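Long-range contacts in QdtA (PDB 4ZU5), which is a small, mainly beta-stranded protein of the WxcM-like family in the cupin clan, forming a dimer and holding thymidine in a pocket: residues A[4-9]-A[88-93]; A[38-43]-A[105-110]; A[49-54]-A[95-100]. All blocks are in the same frame, centred on the assembly; numbering follows the deposited sequence.

The three contacts join strands of the two facing antiparallel sheets of a cupin barrel. Contacts 1 and 2 lie in the same sheet, at its two ends within the chain, with centres about 18 Å apart and no touch between them. Contact 3 belongs to the other sheet, with its centre about 13 Å from that of contact 1 and 16 Å from that of contact 2, and it touches both: Ile91 meets Arg97, and Met99 packs on Leu108 and Ile39. Along the chain, contact 3 is nested within the loop closed by contact 2, while contact 1 crosses both. This interleaving ties distant parts of the sequence into one compact domain.

Contact 1 (A[4-9]-A[88-93]); sequences NVALIK and GLYIGP
The ring of Tyr90 presents an edge to the backbone of 4-9: Ala6 N and Val5 C lie there near its plane, while Gly92 N of its own segment sits over one face, offset toward the rim. The amide of Asn4 is the other flat group; its ND2 donates to Pro93 O at 2.8 Å, and the acceptor is only 1° out of the amide plane. Nearby, Asn4 O accepts Gly92 N at 2.7 Å, so a single residue grips the loop following the strand twice. Beyond it the strands run antiparallel, with Ala6-Tyr90 and Ile8-Gly88 as hydrogen-bonded pairs. On the face carrying Val5, Leu7 and Leu89, CG of Leu89 is anti to the backbone N (chi1 178°). Its CD1 meets Val5 CG1 at 3.7 Å and Leu7 CD2 at 3.9 Å. On the other face Ile8 CD1 reaches Tyr90 CB at 4.0 Å, and the hydroxyl of Tyr90 bonds to His57. Strand 5-9 is the outermost of its sheet within the chain; strand 87-91 lies between it and strand 58-64, while Val5, Leu89 and Ile91 pack against strand 67-73 of the facing sheet.

Contact 2 (A[38-43]-A[105-110]); sequences YITKVD and GCVLLV
Cys106 meets the other segment through its carbonyl, which reaches Lys41 and Val42 by way of two waters. One water donates to Cys106 O at 2.7 Å and accepts from Lys41 N at 2.9 Å; the second links the same oxygen to Val42 N. Water thus takes over where the 38-43 chain leaves its strand. Val107 CA approaches Ile39 O, and Val107 CG2 lies 4.2 Å from Thr40 CG2, the two side chains running side by side and pointing the same way. The hydroxyl of Thr40 accepts a bond from Lys41 NZ. Leu108 and Ile39 form the hydrogen-bonded pair of the ladder. Leu108 N donates to Ile39 O at 3.1 Å, and Ile39 N returns a bond to Leu108 O at 2.8 Å. Leu108 O also takes a CA-H contact from Tyr38 CA. Both side chains of this pair project toward the interior, with Leu108 CB and Ile39 CB 4.2 Å apart, and meet Met99 of the opposing sheet; that of Ile39 is about 7 Å from a bound thymidine. Leu109 falls on the other face, where its CD1 touches the edge of the Tyr38 ring at CD2 (4.2 Å). The hydroxyl of that ring bonds to Pro85 O of the second subunit. Val110 carries the strand on, bonding through its backbone to Tyr37. Strand 35-40 also pairs antiparallel with a strand of the second subunit. The arrangement is thus an antiparallel strand pair at the edge of one of the two facing sheets of the cupin beta-barrel, a sheet that the second subunit continues across the dimer interface.

Contact 3 (A[49-54]-A[95-100]); sequences GYHSHK and VWREMF. Unlike the reference sequence in segment 49-54: Ser52 (reference Ala). Unlike the reference sequence in segment 95-100: Val95 (reference Leu).
Strands 49-53 and 96-100 run antiparallel and are interrupted by a G1 beta bulge, in which Tyr50 and His51 both face Arg97 and their N-H groups make weak bonds to its carbonyl. Arg97 N in turn donates to His51 O at 3.0 Å, completing the pairing at the bulge. The indole of Trp96 lays one face over the bulged backbone, with Tyr50 C 3.4 Å above the ring plane, and its NE1 donates in that plane to Glu98 OE2 at 2.9 Å. This bond helps to hold the carboxylate beside Tyr50, and Arg70 binds the other oxygen in a salt bridge. Glu98 CG sits over one face of the Tyr50 ring, offset toward the rim, and Arg97 CD lies likewise over the His51 ring; both are CH-pi contacts, 4.0 Å from the centroid. The Arg97 chain is bent at chi2 and chi3; its NH2 donates to Val95 O at 2.9 Å, while NH1 bonds to Gln58. Ser52 OG adds a weak bond to that same Val95 oxygen. Strand 96-100 lies between strands 47-53 and 67-73. Ser52 touches helix 125-136, and the rings of His51 and His53 meet Tyr121, a thymidine-pocket residue on strand 121-122.

Contact 1 (A[4-9]-A[88-93])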
loop_
_atom_site.group_PDB
_atom_site.type_symbol
_atom_site.label_atom_id
_atom_site.label_comp_id
_atom_site.label_asym_id
_atom_site.label_seq_id
_atom_site.Cartn_x
_atom_site.Cartn_y
_atom_site.Cartn_z
ATOM N N ASN A 4 -3.008 5.127 -22.207
ATOM C CA ASN A 4 -1.998 4.792 -21.211
ATOM C C ASN A 4 -2.546 4.850 -19.787
ATOM O O ASN A 4 -1.802 5.038 -18.809
ATOM C CB ASN A 4 -0.719 5.619 -21.358
ATOM C CG ASN A 4 -0.014 5.402 -22.697
ATOM O OD1 ASN A 4 -0.507 4.714 -23.634
ATOM N ND2 ASN A 4 1.180 5.955 -22.782
ATOM N N VAL A 5 -3.841 4.642 -19.686
ATOM C CA VAL A 5 -4.544 4.675 -18.417
ATOM C C VAL A 5 -5.593 3.586 -18.365
ATOM O O VAL A 5 -6.228 3.326 -19.380
ATOM C CB VAL A 5 -5.198 6.069 -18.240
ATOM C CG1 VAL A 5 -6.047 6.126 -16.982
ATOM C CG2 VAL A 5 -4.110 7.112 -18.138
ATOM N N ALA A 6 -5.845 2.994 -17.193
ATOM C CA ALA A 6 -6.930 2.032 -17.034
ATOM C C ALA A 6 -7.349 1.997 -15.588
ATOM O O ALA A 6 -6.559 2.268 -14.695
ATOM C CB ALA A 6 -6.555 0.620 -17.435
ATOM N N LEU A 7 -8.584 1.567 -15.430
ATOM C CA LEU A 7 -9.103 1.124 -14.152
ATOM C C LEU A 7 -8.978 -0.363 -14.032
ATOM O O LEU A 7 -9.545 -1.151 -14.818
ATOM C CB LEU A 7 -10.545 1.574 -13.997
ATOM C CG LEU A 7 -10.645 3.076 -13.820
ATOM C CD1 LEU A 7 -12.114 3.434 -14.019
ATOM C CD2 LEU A 7 -10.167 3.579 -12.477
ATOM N N ILE A 8 -8.361 -0.774 -12.943
ATOM C CA ILE A 8 -8.139 -2.162 -12.672
ATOM C C ILE A 8 -8.923 -2.591 -11.439
ATOM O O ILE A 8 -8.947 -1.876 -10.440
ATOM C CB ILE A 8 -6.666 -2.400 -12.391
ATOM C CG1 ILE A 8 -5.843 -2.293 -13.666
ATOM C CG2 ILE A 8 -6.475 -3.825 -11.884
ATOM C CD1 ILE A 8 -4.368 -2.409 -13.258
ATOM N N LYS A 9 -9.580 -3.728 -11.524
ATOM C CA LYS A 9 -10.429 -4.170 -10.436
ATOM C C LYS A 9 -9.728 -5.282 -9.708
ATOM O O LYS A 9 -9.231 -6.228 -10.290
ATOM C CB LYS A 9 -11.819 -4.615 -10.953
ATOM C CG LYS A 9 -12.785 -5.128 -9.882
ATOM C CD LYS A 9 -13.400 -3.926 -9.184
ATOM C CE LYS A 9 -14.513 -4.313 -8.237
ATOM N NZ LYS A 9 -13.920 -5.059 -7.121
ATOM N N GLY A 88 -7.989 0.105 -8.773
ATOM C CA GLY A 88 -6.744 0.829 -8.991
ATOM C C GLY A 88 -6.756 1.584 -10.309
ATOM O O GLY A 88 -7.364 1.116 -11.297
ATOM N N LEU A 89 -6.015 2.681 -10.333
ATOM C CA LEU A 89 -5.843 3.481 -11.548
ATOM C C LEU A 89 -4.428 3.250 -12.027
ATOM O O LEU A 89 -3.452 3.738 -11.452
ATOM C CB LEU A 89 -6.138 4.961 -11.286
ATOM C CG LEU A 89 -5.953 5.911 -12.473
ATOM C CD1 LEU A 89 -7.058 5.636 -13.455
ATOM C CD2 LEU A 89 -6.034 7.330 -11.955
ATOM N N TYR A 90 -4.335 2.527 -13.131
ATOM C CA TYR A 90 -3.057 2.323 -13.807
ATOM C C TYR A 90 -2.753 3.514 -14.653
ATOM O O TYR A 90 -3.586 3.971 -15.452
ATOM C CB TYR A 90 -3.151 1.127 -14.748
ATOM C CG TYR A 90 -1.988 0.985 -15.714
ATOM C CD1 TYR A 90 -0.724 0.633 -15.284
ATOM C CD2 TYR A 90 -2.131 1.304 -17.044
ATOM C CE1 TYR A 90 0.354 0.632 -16.169
ATOM C CE2 TYR A 90 -1.069 1.279 -17.928
ATOM C CZ TYR A 90 0.177 0.908 -17.496
ATOM O OH TYR A 90 1.214 0.887 -18.443
ATOM N N ILE A 91 -1.528 3.984 -14.513
ATOM C CA ILE A 91 -1.050 5.100 -15.307
ATOM C C ILE A 91 0.289 4.755 -15.886
ATOM O O ILE A 91 1.257 4.630 -15.179
ATOM C CB ILE A 91 -0.895 6.410 -14.491
ATOM C CG1 ILE A 91 -2.212 6.777 -13.830
ATOM C CG2 ILE A 91 -0.420 7.550 -15.392
ATOM C CD1 ILE A 91 -2.107 7.905 -12.817
ATOM N N GLY A 92 0.338 4.686 -17.202
ATOM C CA GLY A 92 1.547 4.455 -17.926
ATOM C C GLY A 92 2.359 5.689 -18.273
ATOM O O GLY A 92 2.159 6.730 -17.691
ATOM N N PRO A 93 3.373 5.523 -19.125
ATOM C CA PRO A 93 4.301 6.596 -19.469
ATOM C C PRO A 93 3.616 7.752 -20.185
ATOM O O PRO A 93 2.629 7.561 -20.930
ATOM C CB PRO A 93 5.273 5.905 -20.412
ATOM C CG PRO A 93 5.379 4.552 -19.798
ATOM C CD PRO A 93 3.923 4.218 -19.536
#

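Contact 2 (A[38-43]-A[105-110])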
loop_
_atom_site.group_PDB
_atom_site.type_symbol
_atom_site.label_atom_id
_atom_site.label_comp_id
_atom_site.label_asym_id
_atom_site.label_seq_id
_atom_site.Cartn_x
_atom_site.Cartn_y
_atom_site.Cartn_z
ATOM N N TYR A 38 2.758 6.293 -0.065
ATOM C CA TYR A 38 1.388 6.670 0.228
ATOM C C TYR A 38 1.306 8.112 0.739
ATOM O O TYR A 38 2.270 8.600 1.404
ATOM C CB TYR A 38 0.758 5.712 1.257
ATOM C CG TYR A 38 1.712 5.175 2.288
ATOM C CD1 TYR A 38 1.877 5.823 3.502
ATOM C CD2 TYR A 38 2.357 3.937 2.115
ATOM C CE1 TYR A 38 2.752 5.350 4.465
ATOM C CE2 TYR A 38 3.208 3.443 3.099
ATOM C CZ TYR A 38 3.405 4.169 4.272
ATOM O OH TYR A 38 4.198 3.718 5.311
ATOM N N ILE A 39 0.155 8.743 0.469
ATOM C CA ILE A 39 -0.082 10.147 0.763
ATOM C C ILE A 39 -1.249 10.257 1.727
ATOM O O ILE A 39 -2.317 9.671 1.524
ATOM C CB ILE A 39 -0.330 10.934 -0.534
ATOM C CG1 ILE A 39 0.956 10.916 -1.361
ATOM C CG2 ILE A 39 -0.722 12.373 -0.238
ATOM C CD1 ILE A 39 0.750 11.103 -2.838
ATOM N N THR A 40 -1.009 10.954 2.831
ATOM C CA THR A 40 -2.012 11.133 3.865
ATOM C C THR A 40 -1.983 12.608 4.341
ATOM O O THR A 40 -1.088 13.384 4.014
ATOM C CB THR A 40 -1.694 10.256 5.089
ATOM O OG1 THR A 40 -0.377 10.610 5.561
ATOM C CG2 THR A 40 -1.740 8.761 4.728
ATOM N N LYS A 41 -3.053 12.982 5.026
ATOM C CA LYS A 41 -3.144 14.235 5.763
ATOM C C LYS A 41 -3.039 15.422 4.793
ATOM O O LYS A 41 -2.422 16.432 5.103
ATOM C CB LYS A 41 -2.132 14.249 6.940
ATOM C CG LYS A 41 -2.470 13.213 8.006
ATOM C CD LYS A 41 -1.555 13.197 9.233
ATOM C CE LYS A 41 -0.219 12.506 8.939
ATOM N NZ LYS A 41 -0.317 11.115 8.354
ATOM N N VAL A 42 -3.684 15.326 3.628
ATOM C CA VAL A 42 -3.641 16.427 2.657
ATOM C C VAL A 42 -4.785 17.389 2.923
ATOM O O VAL A 42 -5.953 16.973 3.028
ATOM C CB VAL A 42 -3.803 15.959 1.217
ATOM C CG1 VAL A 42 -3.840 17.136 0.270
ATOM C CG2 VAL A 42 -2.701 14.979 0.850
ATOM N N ASP A 43 -4.459 18.674 3.007
ATOM C CA ASP A 43 -5.503 19.677 3.258
ATOM C C ASP A 43 -6.475 19.764 2.090
ATOM O O ASP A 43 -6.103 19.585 0.918
ATOM C CB ASP A 43 -4.883 21.044 3.541
ATOM C CG ASP A 43 -4.297 21.110 4.949
ATOM O OD1 ASP A 43 -3.308 21.841 5.166
ATOM O OD2 ASP A 43 -4.811 20.393 5.843
ATOM N N GLY A 105 -9.161 12.273 6.133
ATOM C CA GLY A 105 -8.872 10.846 6.348
ATOM C C GLY A 105 -8.408 10.124 5.074
ATOM O O GLY A 105 -8.120 8.940 5.113
ATOM N N CYS A 106 -8.307 10.819 3.941
ATOM C CA CYS A 106 -7.955 10.137 2.679
ATOM C C CYS A 106 -6.569 9.509 2.751
ATOM O O CYS A 106 -5.631 10.094 3.289
ATOM C CB CYS A 106 -7.953 11.119 1.531
ATOM S SG CYS A 106 -7.719 10.381 -0.114
ATOM N N VAL A 107 -6.424 8.375 2.085
ATOM C CA VAL A 107 -5.149 7.687 1.982
ATOM C C VAL A 107 -5.018 7.248 0.531
ATOM O O VAL A 107 -5.876 6.497 0.063
ATOM C CB VAL A 107 -5.155 6.378 2.773
ATOM C CG1 VAL A 107 -3.913 5.598 2.464
ATOM C CG2 VAL A 107 -5.296 6.602 4.270
ATOM N N LEU A 108 -4.014 7.753 -0.147
ATOM C CA LEU A 108 -3.730 7.377 -1.550
ATOM C C LEU A 108 -2.449 6.514 -1.539
ATOM O O LEU A 108 -1.395 7.000 -1.105
ATOM C CB LEU A 108 -3.439 8.648 -2.312
ATOM C CG LEU A 108 -3.181 8.486 -3.824
ATOM C CD1 LEU A 108 -4.236 7.614 -4.484
ATOM C CD2 LEU A 108 -2.995 9.797 -4.581
ATOM N N LEU A 109 -2.545 5.289 -2.059
ATOM C CA LEU A 109 -1.431 4.368 -2.156
ATOM C C LEU A 109 -0.994 4.309 -3.613
ATOM O O LEU A 109 -1.835 4.260 -4.507
ATOM C CB LEU A 109 -1.887 2.981 -1.738
ATOM C CG LEU A 109 -0.880 1.866 -1.951
ATOM C CD1 LEU A 109 0.266 2.104 -0.967
ATOM C CD2 LEU A 109 -1.539 0.529 -1.662
ATOM N N VAL A 110 0.308 4.302 -3.839
ATOM C CA VAL A 110 0.819 4.160 -5.182
ATOM C C VAL A 110 1.768 2.970 -5.192
ATOM O O VAL A 110 2.636 2.878 -4.359
ATOM C CB VAL A 110 1.560 5.437 -5.612
ATOM C CG1 VAL A 110 2.152 5.318 -7.026
ATOM C CG2 VAL A 110 0.608 6.645 -5.461
HETATM O O HOH W 1 -5.249 11.179 5.750
HETATM O O HOH W 2 -5.016 12.934 2.305
#

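Contact 3 (A[49-54]-A[95-100])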
loop_
_atom_site.group_PDB
_atom_site.type_symbol
_atom_site.label_atom_id
_atom_site.label_comp_id
_atom_site.label_asym_id
_atom_site.label_seq_id
_atom_site.Cartn_x
_atom_site.Cartn_y
_atom_site.Cartn_z
ATOM N N GLY A 49 1.013 16.665 -7.048
ATOM C CA GLY A 49 1.385 15.945 -8.274
ATOM C C GLY A 49 2.145 16.855 -9.230
ATOM O O GLY A 49 3.262 17.237 -8.957
ATOM N N TYR A 50 1.537 17.198 -10.360
ATOM C CA TYR A 50 2.149 18.034 -11.386
ATOM C C TYR A 50 3.405 17.354 -11.904
ATOM O O TYR A 50 4.492 17.942 -11.867
ATOM C CB TYR A 50 2.509 19.439 -10.855
ATOM C CG TYR A 50 1.324 20.258 -10.365
ATOM C CD1 TYR A 50 0.484 20.942 -11.244
ATOM C CD2 TYR A 50 1.051 20.349 -9.006
ATOM C CE1 TYR A 50 -0.576 21.716 -10.780
ATOM C CE2 TYR A 50 0.016 21.124 -8.536
ATOM C CZ TYR A 50 -0.792 21.789 -9.429
ATOM O OH TYR A 50 -1.862 22.446 -8.917
ATOM N N HIS A 51 3.256 16.154 -12.468
ATOM C CA HIS A 51 4.402 15.470 -13.053
ATOM C C HIS A 51 3.975 14.337 -13.955
ATOM O O HIS A 51 2.788 14.006 -14.051
ATOM C CB HIS A 51 5.366 14.990 -11.944
ATOM C CG HIS A 51 4.852 13.829 -11.152
ATOM N ND1 HIS A 51 4.109 13.983 -10.002
ATOM C CD2 HIS A 51 4.923 12.496 -11.378
ATOM C CE1 HIS A 51 3.740 12.795 -9.553
ATOM N NE2 HIS A 51 4.212 11.880 -10.377
ATOM N N SER A 52 4.941 13.858 -14.721
ATOM C CA SER A 52 4.801 12.673 -15.516
ATOM C C SER A 52 6.094 11.834 -15.467
ATOM O O SER A 52 7.051 12.160 -14.745
ATOM C CB SER A 52 4.476 13.053 -16.953
ATOM O OG SER A 52 4.181 11.897 -17.744
ATOM N N HIS A 53 6.116 10.740 -16.225
ATOM C CA HIS A 53 7.321 9.917 -16.364
ATOM C C HIS A 53 7.456 9.372 -17.736
ATOM O O HIS A 53 6.445 9.168 -18.405
ATOM C CB HIS A 53 7.195 8.694 -15.477
ATOM C CG HIS A 53 6.986 9.034 -14.055
ATOM N ND1 HIS A 53 8.035 9.257 -13.198
ATOM C CD2 HIS A 53 5.857 9.269 -13.349
ATOM C CE1 HIS A 53 7.563 9.542 -11.994
ATOM N NE2 HIS A 53 6.243 9.554 -12.060
ATOM N N LYS A 54 8.671 9.016 -18.109
ATOM C CA LYS A 54 8.881 8.334 -19.396
ATOM C C LYS A 54 8.841 6.803 -19.306
ATOM O O LYS A 54 8.477 6.128 -20.263
ATOM C CB LYS A 54 10.218 8.723 -20.046
ATOM C CG LYS A 54 10.515 10.215 -20.203
ATOM C CD LYS A 54 11.322 10.825 -19.035
ATOM C CE LYS A 54 12.839 10.890 -19.235
ATOM N NZ LYS A 54 13.227 12.058 -20.086
ATOM N N VAL A 95 1.838 10.330 -19.168
ATOM C CA VAL A 95 0.586 10.905 -18.795
ATOM C C VAL A 95 0.882 11.880 -17.666
ATOM O O VAL A 95 1.581 11.531 -16.737
ATOM C CB VAL A 95 -0.347 9.819 -18.277
ATOM C CG1 VAL A 95 -1.619 10.430 -17.708
ATOM C CG2 VAL A 95 -0.712 8.838 -19.406
ATOM N N TRP A 96 0.379 13.113 -17.761
ATOM C CA TRP A 96 0.591 14.122 -16.722
ATOM C C TRP A 96 -0.501 13.961 -15.708
ATOM O O TRP A 96 -1.694 13.824 -16.043
ATOM C CB TRP A 96 0.544 15.551 -17.350
ATOM C CG TRP A 96 0.750 16.725 -16.413
ATOM C CD1 TRP A 96 -0.216 17.404 -15.757
ATOM C CD2 TRP A 96 1.973 17.376 -16.085
ATOM N NE1 TRP A 96 0.327 18.426 -15.003
ATOM C CE2 TRP A 96 1.667 18.439 -15.202
ATOM C CE3 TRP A 96 3.297 17.140 -16.385
ATOM C CZ2 TRP A 96 2.641 19.259 -14.639
ATOM C CZ3 TRP A 96 4.256 17.993 -15.879
ATOM C CH2 TRP A 96 3.918 19.023 -14.976
ATOM N N ARG A 97 -0.150 14.067 -14.438
ATOM C CA ARG A 97 -1.214 14.024 -13.457
ATOM C C ARG A 97 -1.088 14.991 -12.306
ATOM O O ARG A 97 0.008 15.411 -11.939
ATOM C CB ARG A 97 -1.464 12.607 -12.956
ATOM C CG ARG A 97 -0.635 12.186 -11.777
ATOM C CD ARG A 97 0.829 12.300 -12.125
ATOM N NE ARG A 97 1.232 11.572 -13.332
ATOM C CZ ARG A 97 1.662 10.313 -13.332
ATOM N NH1 ARG A 97 1.690 9.636 -12.190
ATOM N NH2 ARG A 97 2.088 9.754 -14.461
ATOM N N GLU A 98 -2.261 15.336 -11.796
ATOM C CA GLU A 98 -2.458 16.142 -10.576
ATOM C C GLU A 98 -3.544 15.495 -9.728
ATOM O O GLU A 98 -4.440 14.804 -10.220
ATOM C CB GLU A 98 -2.867 17.562 -10.999
ATOM C CG GLU A 98 -1.834 18.245 -11.874
ATOM C CD GLU A 98 -2.363 19.436 -12.641
ATOM O OE1 GLU A 98 -3.496 19.833 -12.340
ATOM O OE2 GLU A 98 -1.628 19.931 -13.512
ATOM N N MET A 99 -3.467 15.689 -8.420
ATOM C CA MET A 99 -4.413 15.093 -7.526
ATOM C C MET A 99 -4.989 16.159 -6.594
ATOM O O MET A 99 -4.257 17.022 -6.130
ATOM C CB MET A 99 -3.709 14.035 -6.675
ATOM C CG MET A 99 -3.090 12.873 -7.445
ATOM S SD MET A 99 -1.387 13.147 -7.865
ATOM C CE MET A 99 -0.654 12.492 -6.370
ATOM N N PHE A 100 -6.272 16.073 -6.315
ATOM C CA PHE A 100 -6.961 17.153 -5.589
ATOM C C PHE A 100 -8.258 16.692 -4.947
ATOM O O PHE A 100 -8.700 15.552 -5.152
ATOM C CB PHE A 100 -7.134 18.356 -6.538
ATOM C CG PHE A 100 -8.159 18.130 -7.614
ATOM C CD1 PHE A 100 -9.476 18.535 -7.435
ATOM C CD2 PHE A 100 -7.818 17.486 -8.782
ATOM C CE1 PHE A 100 -10.440 18.335 -8.412
ATOM C CE2 PHE A 100 -8.773 17.275 -9.765
ATOM C CZ PHE A 100 -10.088 17.661 -9.566
#